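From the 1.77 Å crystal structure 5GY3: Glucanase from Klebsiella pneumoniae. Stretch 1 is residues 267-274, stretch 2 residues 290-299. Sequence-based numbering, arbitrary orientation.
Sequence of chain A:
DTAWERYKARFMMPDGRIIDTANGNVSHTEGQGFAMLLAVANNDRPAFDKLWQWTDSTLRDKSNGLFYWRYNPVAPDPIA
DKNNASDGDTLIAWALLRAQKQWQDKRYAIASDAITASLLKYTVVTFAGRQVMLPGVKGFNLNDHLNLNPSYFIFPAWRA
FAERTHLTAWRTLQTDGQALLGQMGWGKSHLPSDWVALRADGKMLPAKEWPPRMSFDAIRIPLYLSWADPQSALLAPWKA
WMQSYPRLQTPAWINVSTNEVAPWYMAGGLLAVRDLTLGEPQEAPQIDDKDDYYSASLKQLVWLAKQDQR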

# COMPACT_ATOMS: atom_id res chain seq x y z
N ALA A 267 6.94 17.03 -0.65
CA ALA A 267 6.16 17.90 0.21
C ALA A 267 4.99 17.08 0.74
O ALA A 267 4.81 15.93 0.34
N GLY A 268 4.21 17.68 1.64
CA GLY A 268 2.96 17.05 2.05
C GLY A 268 3.15 15.62 2.51
O GLY A 268 4.00 15.32 3.36
N GLY A 269 2.36 14.71 1.92
CA GLY A 269 2.41 13.31 2.33
C GLY A 269 3.75 12.63 2.04
O GLY A 269 4.22 11.81 2.83
N LEU A 270 4.37 12.95 0.90
CA LEU A 270 5.69 12.38 0.63
C LEU A 270 6.69 12.82 1.69
O LEU A 270 7.49 12.01 2.18
N LEU A 271 6.66 14.10 2.05
CA LEU A 271 7.56 14.60 3.08
C LEU A 271 7.28 13.95 4.43
O LEU A 271 8.21 13.71 5.20
N ALA A 272 6.01 13.63 4.71
CA ALA A 272 5.68 12.92 5.94
C ALA A 272 6.32 11.54 5.98
O ALA A 272 6.80 11.09 7.03
N VAL A 273 6.37 10.84 4.84
CA VAL A 273 7.07 9.56 4.81
C VAL A 273 8.57 9.76 5.05
O VAL A 273 9.21 8.96 5.74
N ARG A 274 9.15 10.81 4.47
CA ARG A 274 10.56 11.11 4.73
C ARG A 274 10.80 11.32 6.22
O ARG A 274 11.75 10.76 6.79
N LYS A 290 -3.93 22.32 -0.42
CA LYS A 290 -2.88 21.92 -1.33
C LYS A 290 -2.61 20.41 -1.31
O LYS A 290 -1.88 19.91 -2.18
N ASP A 291 -3.19 19.65 -0.39
CA ASP A 291 -3.08 18.19 -0.45
C ASP A 291 -4.07 17.62 -1.45
O ASP A 291 -5.26 17.94 -1.40
N ASP A 292 -3.59 16.75 -2.35
CA ASP A 292 -4.49 15.94 -3.15
C ASP A 292 -4.86 14.68 -2.35
O ASP A 292 -4.44 14.52 -1.20
N TYR A 293 -5.65 13.78 -2.96
CA TYR A 293 -6.05 12.55 -2.28
C TYR A 293 -4.83 11.79 -1.77
O TYR A 293 -4.79 11.33 -0.62
N TYR A 294 -3.83 11.67 -2.63
CA TYR A 294 -2.65 10.87 -2.33
C TYR A 294 -1.88 11.44 -1.15
O TYR A 294 -1.49 10.70 -0.23
N SER A 295 -1.63 12.75 -1.16
CA SER A 295 -0.88 13.39 -0.07
C SER A 295 -1.67 13.33 1.23
O SER A 295 -1.11 12.99 2.28
N ALA A 296 -2.96 13.63 1.17
CA ALA A 296 -3.80 13.58 2.37
C ALA A 296 -3.80 12.19 2.99
O ALA A 296 -3.77 12.05 4.22
N SER A 297 -3.84 11.15 2.15
CA SER A 297 -3.84 9.78 2.66
C SER A 297 -2.52 9.46 3.34
O SER A 297 -2.49 8.93 4.46
N LEU A 298 -1.40 9.76 2.68
CA LEU A 298 -0.09 9.45 3.25
C LEU A 298 0.15 10.18 4.56
O LEU A 298 0.72 9.61 5.49
N LYS A 299 -0.26 11.45 4.64
CA LYS A 299 -0.09 12.18 5.89
C LYS A 299 -0.71 11.42 7.05
O LYS A 299 -0.12 11.33 8.13

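Two helices can approach closely where one offers glycine in place of a side chain, and this glucanase gives a compact example: the axes of helices 268-274 and 293-299 come within 7.4 Å, their N-to-C directions 30° apart. Along the second stretch, Asp291 (chi1 m) prepares the contact from the loop. Its OD1 accepts a hydrogen bond from Ser295 OG at 2.6 Å. Asp292 (p) turns its side chain to its own helix, where OD1 caps Ser295 N at 2.8 Å. Tyr294 (t) starts sideways, but its ring end reaches the other stretch, and Leu270 CD2 lies at the ring edge, 4.0 Å from Tyr294 CE2. Ser295 (t) is the polar pivot: having donated to Asp291, its OG accepts from Gly269 N at 2.7 Å. A CB on Gly268 would clash with this OG, and one on Gly269 would strike Ser295 O and Leu298 CB. Ala296 and Ser297 point away. Leu298 (m, t) has its CA-to-CB bond directed toward the first stretch, placing CB 3.8 Å from Gly269 CA, CD1 4.1 Å from Leu270 CD2 (Leu270 is also m, t) and CD2 4.3 Å from CG2 of Val273 (t). Lys299 (m, then t throughout) extends along the glycines, its CE 3.7 Å from Gly268 CA, and its NZ forms a salt bridge with Asp291 OD2.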

# COMPACT_ATOMS: atom_id res chain seq x y z
CB ALA A 267 5.68 19.15 -0.54
CB LEU A 270 6.21 12.78 -0.75
CG LEU A 270 5.59 12.17 -2.01
CD1 LEU A 270 6.36 12.65 -3.25
CD2 LEU A 270 5.64 10.67 -1.94
CB LEU A 271 7.43 16.12 3.16
CG LEU A 271 8.30 16.86 4.17
CD1 LEU A 271 9.76 16.52 3.93
CD2 LEU A 271 8.07 18.37 4.07
CB ALA A 272 4.16 12.83 6.10
CB VAL A 273 6.81 8.82 3.49
CG1 VAL A 273 7.71 7.58 3.36
CG2 VAL A 273 5.35 8.42 3.39
CB ARG A 274 11.00 12.33 3.92
CG ARG A 274 12.45 12.76 4.12
CD ARG A 274 12.53 13.79 5.23
NE ARG A 274 13.88 14.31 5.42
CZ ARG A 274 14.28 14.85 6.57
NH1 ARG A 274 15.52 15.32 6.68
NH2 ARG A 274 13.44 14.89 7.59
CB LYS A 290 -1.61 22.73 -1.00
CG LYS A 290 -0.43 22.48 -1.89
CD LYS A 290 -0.89 22.32 -3.30
CE LYS A 290 0.02 23.04 -4.18
NZ LYS A 290 1.35 22.43 -4.22
CB ASP A 291 -3.31 17.55 0.91
CG ASP A 291 -2.17 17.77 1.86
OD1 ASP A 291 -0.99 17.69 1.45
OD2 ASP A 291 -2.45 18.00 3.06
CB ASP A 292 -3.88 15.62 -4.52
CG ASP A 292 -2.52 14.89 -4.45
OD1 ASP A 292 -2.04 14.51 -3.36
OD2 ASP A 292 -1.93 14.70 -5.53
CB TYR A 293 -6.86 11.62 -3.21
CG TYR A 293 -6.62 10.14 -2.90
CD1 TYR A 293 -7.28 9.50 -1.85
CD2 TYR A 293 -5.70 9.40 -3.64
CE1 TYR A 293 -7.02 8.15 -1.55
CE2 TYR A 293 -5.44 8.06 -3.35
CZ TYR A 293 -6.10 7.44 -2.30
OH TYR A 293 -5.83 6.11 -2.02
CB TYR A 294 -1.79 10.82 -3.60
CG TYR A 294 -0.49 10.10 -3.46
CD1 TYR A 294 -0.41 8.74 -3.66
CD2 TYR A 294 0.67 10.79 -3.17
CE1 TYR A 294 0.79 8.09 -3.55
CE2 TYR A 294 1.87 10.15 -3.05
CZ TYR A 294 1.92 8.79 -3.24
OH TYR A 294 3.13 8.14 -3.12
CB SER A 295 -0.55 14.84 -0.43
OG SER A 295 0.10 15.52 0.65
CB ALA A 296 -5.22 14.02 2.03
CB SER A 297 -4.11 8.80 1.51
OG SER A 297 -5.34 9.08 0.86
CB LEU A 298 1.02 9.80 2.24
CG LEU A 298 1.30 8.82 1.11
CD1 LEU A 298 2.49 9.34 0.30
CD2 LEU A 298 1.60 7.43 1.65
CB LYS A 299 -0.72 13.57 5.78
CG LYS A 299 0.08 14.58 4.98
CD LYS A 299 -0.58 15.94 5.11
CE LYS A 299 0.29 17.06 4.56
NZ LYS A 299 -0.40 18.39 4.75